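PDB 6S8T: erythrocyte membrane protein 1 from Plasmodium falciparum, which binds the host receptor ICAM-1 through the DBLbeta domain that makes up this chain, and so probably helps infected erythrocytes adhere to host cells. Local coordinates for residues Y48-K53 with V128-E133; I213-I218 with E250-A255; C266-L271 with H279-G284; Y369-I374 with R386-M391. One frame throughout, in Å; residues are numbered along the deposited sequence.

Interaction 1 of 4, residues Y48-K53 with V128-E133; sequences YKKNRK and VSWVTE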
# COMPACT_ATOMS: atom_id res chain seq x y z
N TYR A 48 -15.91 -24.93 -8.18
CA TYR A 48 -15.77 -24.51 -6.79
C TYR A 48 -16.56 -25.46 -5.91
O TYR A 48 -17.77 -25.65 -6.12
CB TYR A 48 -16.26 -23.07 -6.62
CG TYR A 48 -15.65 -22.10 -7.61
CD1 TYR A 48 -14.40 -21.53 -7.38
CD2 TYR A 48 -16.33 -21.75 -8.78
CE1 TYR A 48 -13.84 -20.65 -8.29
CE2 TYR A 48 -15.78 -20.87 -9.69
CZ TYR A 48 -14.53 -20.32 -9.44
OH TYR A 48 -13.98 -19.44 -10.35
N LYS A 49 -15.89 -26.05 -4.92
CA LYS A 49 -16.50 -27.00 -3.99
C LYS A 49 -17.14 -28.18 -4.72
O LYS A 49 -18.12 -28.76 -4.25
CB LYS A 49 -17.52 -26.31 -3.09
CG LYS A 49 -16.93 -25.20 -2.24
CD LYS A 49 -18.00 -24.45 -1.46
CE LYS A 49 -17.39 -23.29 -0.69
NZ LYS A 49 -18.41 -22.50 0.05
N LYS A 50 -16.58 -28.53 -5.89
CA LYS A 50 -17.03 -29.65 -6.70
C LYS A 50 -18.51 -29.51 -7.06
O LYS A 50 -19.34 -30.37 -6.76
CB LYS A 50 -16.75 -30.98 -6.00
CG LYS A 50 -15.27 -31.22 -5.71
CD LYS A 50 -15.04 -32.55 -5.01
CE LYS A 50 -13.56 -32.78 -4.75
NZ LYS A 50 -13.31 -34.04 -4.00
N ASN A 51 -18.83 -28.40 -7.73
CA ASN A 51 -20.17 -28.13 -8.23
C ASN A 51 -20.12 -28.15 -9.75
O ASN A 51 -19.58 -27.23 -10.37
CB ASN A 51 -20.69 -26.78 -7.71
CG ASN A 51 -22.13 -26.53 -8.09
OD1 ASN A 51 -22.93 -27.45 -8.19
ND2 ASN A 51 -22.47 -25.26 -8.31
N ARG A 52 -20.67 -29.21 -10.35
CA ARG A 52 -20.62 -29.41 -11.79
C ARG A 52 -21.82 -28.82 -12.51
O ARG A 52 -22.08 -29.18 -13.67
CB ARG A 52 -20.51 -30.91 -12.10
CG ARG A 52 -19.27 -31.57 -11.52
CD ARG A 52 -19.27 -33.06 -11.81
NE ARG A 52 -18.07 -33.72 -11.29
CZ ARG A 52 -17.83 -35.02 -11.39
NH1 ARG A 52 -18.70 -35.81 -12.00
NH2 ARG A 52 -16.72 -35.54 -10.89
N LYS A 53 -22.56 -27.92 -11.87
CA LYS A 53 -23.73 -27.30 -12.48
C LYS A 53 -23.33 -26.34 -13.60
O LYS A 53 -22.60 -25.37 -13.38
CB LYS A 53 -24.55 -26.56 -11.42
CG LYS A 53 -25.81 -25.88 -11.95
CD LYS A 53 -26.73 -26.87 -12.65
CE LYS A 53 -28.19 -26.46 -12.49
NZ LYS A 53 -28.39 -25.01 -12.73
N VAL A 128 -5.96 -26.85 -1.85
CA VAL A 128 -5.23 -26.90 -3.12
C VAL A 128 -5.72 -28.03 -4.01
O VAL A 128 -5.50 -27.99 -5.23
CB VAL A 128 -3.72 -27.02 -2.86
CG1 VAL A 128 -3.21 -25.81 -2.10
CG2 VAL A 128 -3.41 -28.31 -2.10
N SER A 129 -6.37 -29.05 -3.45
CA SER A 129 -6.93 -30.11 -4.28
C SER A 129 -8.12 -29.60 -5.07
O SER A 129 -8.23 -29.86 -6.28
CB SER A 129 -7.32 -31.31 -3.41
OG SER A 129 -6.18 -31.91 -2.82
N TRP A 130 -9.03 -28.87 -4.41
CA TRP A 130 -10.21 -28.37 -5.10
C TRP A 130 -9.84 -27.39 -6.21
O TRP A 130 -10.58 -27.25 -7.19
CB TRP A 130 -11.16 -27.71 -4.10
CG TRP A 130 -11.89 -28.68 -3.21
CD1 TRP A 130 -11.91 -30.04 -3.31
CD2 TRP A 130 -12.72 -28.35 -2.09
NE1 TRP A 130 -12.69 -30.58 -2.32
CE2 TRP A 130 -13.20 -29.56 -1.55
CE3 TRP A 130 -13.10 -27.15 -1.48
CZ2 TRP A 130 -14.03 -29.61 -0.44
CZ3 TRP A 130 -13.93 -27.20 -0.37
CH2 TRP A 130 -14.39 -28.42 0.13
N VAL A 131 -8.71 -26.70 -6.07
CA VAL A 131 -8.30 -25.73 -7.08
C VAL A 131 -7.70 -26.42 -8.30
O VAL A 131 -7.89 -25.95 -9.43
CB VAL A 131 -7.32 -24.72 -6.46
CG1 VAL A 131 -6.93 -23.65 -7.47
CG2 VAL A 131 -7.94 -24.08 -5.23
N THR A 132 -6.98 -27.53 -8.12
CA THR A 132 -6.16 -28.10 -9.18
C THR A 132 -6.59 -29.47 -9.67
O THR A 132 -6.18 -29.85 -10.78
CB THR A 132 -4.70 -28.20 -8.72
OG1 THR A 132 -4.61 -29.05 -7.57
CG2 THR A 132 -4.14 -26.83 -8.36
N GLU A 133 -7.40 -30.21 -8.91
CA GLU A 133 -7.65 -31.61 -9.26
C GLU A 133 -8.39 -31.75 -10.58
O GLU A 133 -8.24 -32.77 -11.27
CB GLU A 133 -8.43 -32.30 -8.14
CG GLU A 133 -8.41 -33.82 -8.21
CD GLU A 133 -7.03 -34.39 -7.93
OE1 GLU A 133 -6.25 -33.74 -7.21
OE2 GLU A 133 -6.73 -35.50 -8.43
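W130, which receives K49 and K50 from the other segment, stands on a short helical turn where the carbonyl oxygen of S129 accepts two backbone N-H groups, T132 N at 3.2 Å and E133 N at 2.8 Å. The turn is tied further by the hydroxyl of T132, whose OG1 donates to V128 O over 2.7 Å. Against the indole the lysines bring carbon. CA of K49 lies over one face near its rim, and CG of K49 comes to 4.1 Å from CZ3 of W130 before the extended chain carries the amine away. K50 works at the pyrrole end, its chain crossing the indole at about a right angle, with CE 3.4 Å from NE1 of W130. Both lysines take left-handed backbone conformations (phi 57° each), and both side chains reach the same indole. N69 helps to seat the loop: its OD1 accepts from K49 N, and W130 packs on it too. Tryptophan suits this surface place because its broad ring offers a surface to the CA–CG part of K49 and the outer methylenes of K50. With no hydrogen bond crossing, the cohesion is probably mainly dispersion and burial of methylene surface.

Interaction 2 of 4, residues I213-I218 with E250-A255; sequences IIFGKI and EDWWEA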
# COMPACT_ATOMS: atom_id res chain seq x y z
N ILE A 213 2.05 -24.24 -4.67
CA ILE A 213 1.54 -25.52 -5.16
C ILE A 213 0.61 -25.31 -6.35
O ILE A 213 0.66 -26.07 -7.32
CB ILE A 213 0.84 -26.28 -4.02
CG1 ILE A 213 1.85 -26.64 -2.92
CG2 ILE A 213 0.16 -27.53 -4.54
CD1 ILE A 213 1.23 -27.37 -1.75
N ILE A 214 -0.24 -24.28 -6.29
CA ILE A 214 -1.18 -24.04 -7.38
C ILE A 214 -0.43 -23.73 -8.68
O ILE A 214 -0.70 -24.33 -9.72
CB ILE A 214 -2.15 -22.90 -7.01
CG1 ILE A 214 -3.04 -23.32 -5.83
CG2 ILE A 214 -3.01 -22.51 -8.20
CD1 ILE A 214 -3.88 -22.20 -5.27
N PHE A 215 0.52 -22.80 -8.62
CA PHE A 215 1.26 -22.43 -9.83
C PHE A 215 2.19 -23.53 -10.31
O PHE A 215 2.57 -23.54 -11.48
CB PHE A 215 2.04 -21.14 -9.59
CG PHE A 215 1.20 -19.90 -9.69
CD1 PHE A 215 0.89 -19.36 -10.93
CD2 PHE A 215 0.72 -19.28 -8.55
CE1 PHE A 215 0.11 -18.22 -11.03
CE2 PHE A 215 -0.06 -18.14 -8.64
CZ PHE A 215 -0.37 -17.61 -9.88
N GLY A 216 2.58 -24.46 -9.43
CA GLY A 216 3.28 -25.65 -9.90
C GLY A 216 2.42 -26.49 -10.82
O GLY A 216 2.87 -26.96 -11.87
N LYS A 217 1.15 -26.70 -10.44
CA LYS A 217 0.21 -27.38 -11.32
C LYS A 217 -0.10 -26.56 -12.55
O LYS A 217 -0.36 -27.12 -13.63
CB LYS A 217 -1.08 -27.71 -10.56
CG LYS A 217 -1.04 -29.00 -9.76
CD LYS A 217 -0.92 -30.20 -10.68
CE LYS A 217 -1.15 -31.50 -9.92
NZ LYS A 217 -0.29 -31.59 -8.71
N ILE A 218 -0.09 -25.23 -12.43
CA ILE A 218 -0.35 -24.37 -13.58
C ILE A 218 0.74 -24.52 -14.62
O ILE A 218 0.47 -24.55 -15.83
CB ILE A 218 -0.51 -22.91 -13.12
CG1 ILE A 218 -1.84 -22.73 -12.39
CG2 ILE A 218 -0.39 -21.96 -14.30
CD1 ILE A 218 -2.08 -21.31 -11.89
N GLU A 250 4.08 -13.55 -12.64
CA GLU A 250 4.02 -12.23 -13.25
C GLU A 250 3.13 -12.23 -14.48
O GLU A 250 2.34 -11.30 -14.69
CB GLU A 250 5.43 -11.74 -13.61
CG GLU A 250 6.28 -11.29 -12.43
CD GLU A 250 7.74 -11.04 -12.80
OE1 GLU A 250 8.15 -11.37 -13.94
OE2 GLU A 250 8.49 -10.52 -11.94
N ASP A 251 3.24 -13.27 -15.32
CA ASP A 251 2.46 -13.33 -16.54
C ASP A 251 0.98 -13.56 -16.25
O ASP A 251 0.11 -12.96 -16.90
CB ASP A 251 3.01 -14.43 -17.46
CG ASP A 251 4.41 -14.12 -17.97
OD1 ASP A 251 4.94 -13.03 -17.68
OD2 ASP A 251 4.98 -14.98 -18.67
N TRP A 252 0.66 -14.43 -15.28
CA TRP A 252 -0.73 -14.64 -14.91
C TRP A 252 -1.37 -13.34 -14.43
O TRP A 252 -2.53 -13.05 -14.74
CB TRP A 252 -0.85 -15.71 -13.83
CG TRP A 252 -2.27 -16.09 -13.50
CD1 TRP A 252 -3.00 -17.11 -14.04
CD2 TRP A 252 -3.14 -15.45 -12.55
NE1 TRP A 252 -4.26 -17.14 -13.49
CE2 TRP A 252 -4.37 -16.13 -12.57
CE3 TRP A 252 -2.99 -14.36 -11.68
CZ2 TRP A 252 -5.44 -15.76 -11.76
CZ3 TRP A 252 -4.06 -14.00 -10.87
CH2 TRP A 252 -5.27 -14.70 -10.92
N TRP A 253 -0.62 -12.53 -13.67
CA TRP A 253 -1.16 -11.25 -13.23
C TRP A 253 -1.41 -10.32 -14.42
O TRP A 253 -2.46 -9.67 -14.48
CB TRP A 253 -0.21 -10.60 -12.22
CG TRP A 253 -0.72 -9.28 -11.70
CD1 TRP A 253 -0.23 -8.04 -11.99
CD2 TRP A 253 -1.84 -9.08 -10.83
NE1 TRP A 253 -0.96 -7.08 -11.34
CE2 TRP A 253 -1.96 -7.69 -10.62
CE3 TRP A 253 -2.74 -9.94 -10.19
CZ2 TRP A 253 -2.95 -7.14 -9.81
CZ3 TRP A 253 -3.73 -9.38 -9.39
CH2 TRP A 253 -3.82 -8.00 -9.20
N GLU A 254 -0.47 -10.27 -15.37
CA GLU A 254 -0.66 -9.42 -16.55
C GLU A 254 -1.89 -9.82 -17.34
O GLU A 254 -2.58 -8.97 -17.91
CB GLU A 254 0.58 -9.48 -17.45
CG GLU A 254 1.77 -8.71 -16.91
CD GLU A 254 1.46 -7.25 -16.70
OE1 GLU A 254 0.94 -6.61 -17.65
OE2 GLU A 254 1.70 -6.75 -15.58
N ALA A 255 -2.17 -11.12 -17.41
CA ALA A 255 -3.30 -11.61 -18.19
C ALA A 255 -4.64 -11.31 -17.53
O ALA A 255 -5.65 -11.17 -18.23
CB ALA A 255 -3.16 -13.11 -18.42
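F215 and W252 meet as a T-shaped pair: the phenyl turns its edge to the face of the indole, the two planes standing 87° apart. The centroid of the phenyl is 5.7 Å from that of the five-membered ring of W252, so the pyrrole part is the target. CE1 leads, lying 3.9 Å from W252 CB and 4.0 Å from W252 CG; the CB sits near the plane of the phenyl, off its edge. CZ of F215 rises above the indole face, displaced toward the rim. In W252 the indole carbon CG is anti to the backbone N (chi1 -174°), whereas in F215 CG lies beside its own N (chi1 -80°), which carries the phenyl tip across to the other helix. The two rings bridge helices 202-221 and 246-268 in the all-helical core of the Duffy-binding-like fold, where the backbones stay 9.5 Å apart between F215 CA and W252 CA. Two large aromatic side chains fill that gap, and both residues are buried. Helix 137-163 closes round the same pair, with L141 touching both side chains and I138 touching W252 and I218. Neighbours on helix 246-268 have other partners: D251 forms a salt bridge with R34, and W253 makes a cation-pi contact with R194.

Interaction 3 of 4, residues C266-L271 with H279-G284; sequences CELKNL and HYNSRG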
# COMPACT_ATOMS: atom_id res chain seq x y z
N CYS A 266 -17.15 -2.79 -8.87
CA CYS A 266 -18.54 -3.00 -8.49
C CYS A 266 -18.92 -2.15 -7.28
O CYS A 266 -20.07 -1.70 -7.17
CB CYS A 266 -18.80 -4.47 -8.19
SG CYS A 266 -18.59 -5.60 -9.58
N GLU A 267 -17.98 -1.94 -6.36
CA GLU A 267 -18.23 -1.18 -5.15
C GLU A 267 -17.88 0.29 -5.29
O GLU A 267 -18.55 1.14 -4.69
CB GLU A 267 -17.44 -1.79 -3.98
CG GLU A 267 -17.63 -3.30 -3.82
CD GLU A 267 -19.05 -3.68 -3.42
OE1 GLU A 267 -19.73 -2.84 -2.79
OE2 GLU A 267 -19.48 -4.81 -3.73
N LEU A 268 -16.85 0.62 -6.08
CA LEU A 268 -16.44 2.01 -6.22
C LEU A 268 -17.49 2.86 -6.92
O LEU A 268 -17.55 4.08 -6.69
CB LEU A 268 -15.11 2.09 -6.98
CG LEU A 268 -13.86 1.65 -6.23
CD1 LEU A 268 -12.65 1.65 -7.15
CD2 LEU A 268 -13.61 2.54 -5.02
N LYS A 269 -18.32 2.25 -7.77
CA LYS A 269 -19.34 3.01 -8.49
C LYS A 269 -20.40 3.61 -7.59
O LYS A 269 -21.16 4.48 -8.05
CB LYS A 269 -20.00 2.13 -9.55
CG LYS A 269 -19.10 1.77 -10.73
CD LYS A 269 -19.88 1.02 -11.80
CE LYS A 269 -18.99 0.70 -13.00
NZ LYS A 269 -19.76 0.01 -14.07
N ASN A 270 -20.49 3.19 -6.33
CA ASN A 270 -21.44 3.77 -5.40
C ASN A 270 -21.03 5.15 -4.91
O ASN A 270 -21.86 5.87 -4.34
CB ASN A 270 -21.65 2.84 -4.20
CG ASN A 270 -22.41 1.58 -4.57
OD1 ASN A 270 -23.31 1.61 -5.41
ND2 ASN A 270 -22.04 0.46 -3.95
N LEU A 271 -19.77 5.54 -5.12
CA LEU A 271 -19.31 6.88 -4.76
C LEU A 271 -19.63 7.86 -5.88
O LEU A 271 -19.63 7.50 -7.06
CB LEU A 271 -17.81 6.88 -4.47
CG LEU A 271 -17.33 6.48 -3.07
CD1 LEU A 271 -17.76 5.07 -2.70
CD2 LEU A 271 -15.82 6.63 -2.96
N HIS A 279 -10.81 8.59 -10.79
CA HIS A 279 -11.16 8.56 -12.21
C HIS A 279 -10.98 7.18 -12.84
O HIS A 279 -11.25 7.03 -14.03
CB HIS A 279 -10.36 9.60 -12.99
CG HIS A 279 -8.97 9.17 -13.35
ND1 HIS A 279 -7.89 9.37 -12.53
CD2 HIS A 279 -8.50 8.56 -14.46
CE1 HIS A 279 -6.80 8.90 -13.11
NE2 HIS A 279 -7.14 8.40 -14.29
N TYR A 280 -10.56 6.17 -12.07
CA TYR A 280 -10.54 4.79 -12.52
C TYR A 280 -11.76 4.00 -12.04
O TYR A 280 -11.82 2.78 -12.24
CB TYR A 280 -9.27 4.08 -12.06
CG TYR A 280 -7.99 4.62 -12.66
CD1 TYR A 280 -7.71 4.47 -14.01
CD2 TYR A 280 -7.06 5.29 -11.87
CE1 TYR A 280 -6.55 4.96 -14.56
CE2 TYR A 280 -5.89 5.78 -12.41
CZ TYR A 280 -5.64 5.62 -13.76
OH TYR A 280 -4.47 6.11 -14.30
N ASN A 281 -12.74 4.67 -11.42
CA ASN A 281 -13.85 3.95 -10.81
C ASN A 281 -14.76 3.30 -11.84
O ASN A 281 -15.29 2.21 -11.60
CB ASN A 281 -14.65 4.88 -9.90
CG ASN A 281 -13.89 5.29 -8.66
OD1 ASN A 281 -12.71 4.97 -8.51
ND2 ASN A 281 -14.56 5.99 -7.75
N SER A 282 -14.95 3.93 -13.00
CA SER A 282 -15.82 3.39 -14.03
C SER A 282 -15.12 3.06 -15.35
O SER A 282 -15.70 2.33 -16.16
CB SER A 282 -16.99 4.35 -14.32
OG SER A 282 -16.52 5.56 -14.90
N ARG A 283 -13.92 3.58 -15.58
CA ARG A 283 -13.20 3.34 -16.83
C ARG A 283 -11.72 3.19 -16.54
O ARG A 283 -11.15 3.98 -15.78
CB ARG A 283 -13.41 4.49 -17.83
CG ARG A 283 -14.83 4.65 -18.36
CD ARG A 283 -15.23 3.51 -19.28
NE ARG A 283 -16.49 3.78 -19.96
CZ ARG A 283 -17.69 3.50 -19.47
NH1 ARG A 283 -17.80 2.93 -18.28
NH2 ARG A 283 -18.78 3.79 -20.16
N GLY A 284 -11.09 2.18 -17.15
CA GLY A 284 -9.65 2.02 -17.08
C GLY A 284 -9.19 1.13 -15.94
O GLY A 284 -9.97 0.62 -15.13
O HOH W 1 -17.38 6.97 -8.24
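L268 and N281 form the inner layer of this contact, an aliphatic chain lying crosswise to a carboxamide. CD1 of L268 comes 3.6 Å from OD1 of N281, and CB of L268 is 3.8 Å from CG of N281, so the leucine packs across the amide, against its carbon and oxygen, without a direct polar bond. ND2 of N281 donates instead to a water molecule at 3.0 Å. That water lies 2.6 Å from L271 O and can donate to it, although other acceptors compete for its protons. Asparagine fits here because it is short enough to sit close against leucine yet has an N-H for the water. Beside it, K269 is extended beyond CG; its CG lies 3.9 Å from N281 O and its CE passes S282. R283 curls back in the same region, donating from NH1 to S282 O at 3.0 Å and 162°, though from above the carbonyl plane.

A turn, a polar tether and a disulfide hold these groups in place. Residues 268-271 make a type I beta turn, closed by L271 N to L268 O at 3.1 Å, which brings L271 O round to the water. On the other segment, Y280 O accepts from both Q265 NE2 and W261 NE1, pinning the loop to helix 246-268. The disulfide C266–C61 ties the end of that helix to the loop between helix 16-32 and strand 97-98, and helix 172-194 contributes V182 against L268 and C179 against N281.

Interaction 4 of 4, residues Y369-I374 with R386-M391; sequences YLQAKI and RDYQQM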
# COMPACT_ATOMS: atom_id res chain seq x y z
N TYR A 369 18.66 4.45 -3.08
CA TYR A 369 18.84 5.40 -4.18
C TYR A 369 20.32 5.55 -4.53
O TYR A 369 20.67 5.63 -5.71
CB TYR A 369 18.24 6.75 -3.80
CG TYR A 369 18.12 7.72 -4.95
CD1 TYR A 369 16.98 7.74 -5.75
CD2 TYR A 369 19.14 8.63 -5.23
CE1 TYR A 369 16.87 8.64 -6.81
CE2 TYR A 369 19.03 9.52 -6.27
CZ TYR A 369 17.90 9.52 -7.06
OH TYR A 369 17.79 10.41 -8.10
N LEU A 370 21.19 5.58 -3.52
CA LEU A 370 22.62 5.72 -3.77
C LEU A 370 23.20 4.48 -4.44
O LEU A 370 24.06 4.58 -5.32
CB LEU A 370 23.36 6.02 -2.47
CG LEU A 370 23.04 7.34 -1.77
CD1 LEU A 370 23.76 7.43 -0.44
CD2 LEU A 370 23.40 8.52 -2.66
N GLN A 371 22.74 3.29 -4.02
CA GLN A 371 23.25 2.06 -4.62
C GLN A 371 22.78 1.89 -6.05
O GLN A 371 23.48 1.27 -6.86
CB GLN A 371 22.84 0.86 -3.77
CG GLN A 371 23.48 0.84 -2.40
CD GLN A 371 23.20 -0.43 -1.65
OE1 GLN A 371 23.62 -0.59 -0.50
NE2 GLN A 371 22.49 -1.35 -2.28
N ALA A 372 21.61 2.44 -6.39
CA ALA A 372 21.11 2.34 -7.76
C ALA A 372 22.03 3.06 -8.74
O ALA A 372 22.37 2.52 -9.80
CB ALA A 372 19.69 2.90 -7.85
N LYS A 373 22.45 4.28 -8.41
CA LYS A 373 23.23 5.06 -9.36
C LYS A 373 24.70 4.64 -9.41
O LYS A 373 25.46 5.22 -10.18
CB LYS A 373 23.13 6.55 -9.04
CG LYS A 373 23.68 6.94 -7.69
CD LYS A 373 23.84 8.44 -7.58
CE LYS A 373 22.52 9.17 -7.75
NZ LYS A 373 22.67 10.63 -7.53
N ILE A 374 25.10 3.65 -8.61
CA ILE A 374 26.48 3.22 -8.54
C ILE A 374 26.67 1.82 -9.12
O ILE A 374 27.67 1.56 -9.80
CB ILE A 374 26.99 3.28 -7.08
CG1 ILE A 374 27.42 4.71 -6.74
CG2 ILE A 374 28.12 2.30 -6.84
CD1 ILE A 374 28.05 4.84 -5.38
N ARG A 386 13.90 -8.57 0.03
CA ARG A 386 13.01 -9.22 -0.92
C ARG A 386 12.74 -8.34 -2.14
O ARG A 386 12.49 -8.85 -3.23
CB ARG A 386 11.69 -9.60 -0.23
CG ARG A 386 10.69 -10.33 -1.11
CD ARG A 386 9.50 -10.83 -0.30
NE ARG A 386 9.90 -11.80 0.71
CZ ARG A 386 9.08 -12.32 1.62
NH1 ARG A 386 7.80 -11.97 1.64
NH2 ARG A 386 9.53 -13.19 2.50
N ASP A 387 12.80 -7.02 -1.97
CA ASP A 387 12.47 -6.08 -3.04
C ASP A 387 13.69 -5.34 -3.57
O ASP A 387 13.54 -4.31 -4.23
CB ASP A 387 11.43 -5.07 -2.55
CG ASP A 387 11.92 -4.26 -1.36
OD1 ASP A 387 12.69 -4.81 -0.54
OD2 ASP A 387 11.54 -3.08 -1.23
N TYR A 388 14.90 -5.84 -3.30
CA TYR A 388 16.10 -5.11 -3.71
C TYR A 388 16.12 -4.86 -5.21
O TYR A 388 16.28 -3.72 -5.66
CB TYR A 388 17.36 -5.86 -3.26
CG TYR A 388 18.64 -5.13 -3.61
CD1 TYR A 388 19.07 -4.06 -2.84
CD2 TYR A 388 19.40 -5.50 -4.71
CE1 TYR A 388 20.23 -3.38 -3.16
CE2 TYR A 388 20.56 -4.83 -5.03
CZ TYR A 388 20.97 -3.77 -4.25
OH TYR A 388 22.13 -3.10 -4.57
N GLN A 389 15.95 -5.92 -6.01
CA GLN A 389 16.02 -5.79 -7.46
C GLN A 389 14.95 -4.85 -8.00
O GLN A 389 15.24 -4.01 -8.86
CB GLN A 389 15.88 -7.17 -8.12
CG GLN A 389 17.01 -8.13 -7.81
CD GLN A 389 18.33 -7.70 -8.42
OE1 GLN A 389 19.24 -7.25 -7.72
NE2 GLN A 389 18.45 -7.84 -9.74
N GLN A 390 13.72 -4.96 -7.50
CA GLN A 390 12.65 -4.09 -7.99
C GLN A 390 12.91 -2.64 -7.61
O GLN A 390 12.61 -1.73 -8.40
CB GLN A 390 11.29 -4.56 -7.44
CG GLN A 390 10.10 -3.76 -7.96
CD GLN A 390 8.74 -4.29 -7.48
OE1 GLN A 390 8.67 -5.19 -6.64
NE2 GLN A 390 7.67 -3.73 -8.02
N MET A 391 13.48 -2.39 -6.43
CA MET A 391 13.76 -1.02 -6.02
C MET A 391 14.89 -0.41 -6.84
O MET A 391 14.80 0.74 -7.27
CB MET A 391 14.10 -0.97 -4.53
CG MET A 391 12.90 -1.11 -3.60
SD MET A 391 11.72 0.25 -3.73
CE MET A 391 12.75 1.67 -3.37
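Q371 reaches out from the end of one helix to the phenol of Y388 at the start of the next. Its CG lies beside the backbone N (chi1 -67°), and beyond that the chain is extended, which delivers the carboxamide to the tyrosine at full length. Y388 is built the other way, its ring anti to the backbone N (chi1 -178°), so that the hydroxyl end swings toward helix 335-372 although the first bond of the side chain does not aim there. The two side chains cross at about a right angle. NE2 of Q371 settles at the ring edge, near the ring plane, 2.9 Å from OH and 3.2 Å from CE1 of Y388. Amide and ring planes are turned 61° apart, so neither group stacks on the other.

The pair joins two successive helices, 335-372 and 388-402, across the loop between them. D387 stands at the N-cap position of the second helix, where its side chain makes no capping bond and pairs with R294 instead; the first turn is closed by M391 N to D387 O at 2.9 Å. The helices also meet through A372, a small residue touching V392 and F395, while K396 NZ donates to A372 O at the C-terminal end of helix 335-372, where a positive charge is probably favourable.

Tyrosine suits its buried place because the ring can pack on L368 while the hydroxyl lies at its outer end, and glutamine is long enough to bring its amide beside it. With 98 Å² buried and a single close approach, most of the cohesion between these helices probably comes from the apolar packing of A372 and L368.

Interactions 1 and 2 are neighbours, their centres about 17 Å apart, and they touch directly: V131 CG1 packs on I214 CD1 at 4.0 Å, linking the helical turn behind the surface indole to helix 202-221 and its buried ring pair. Interactions 2 and 3 share helix 246-268, one using its first half and the other its C-terminal end, with centres about 27 Å apart. Interaction 4 comes within about 8 Å of interaction 2, nearest atoms, without touching it, and lies across the chain's centre from interaction 3, about 34 Å between centres. No bound ICAM-1 is present in this assembly to locate them relative to the receptor site.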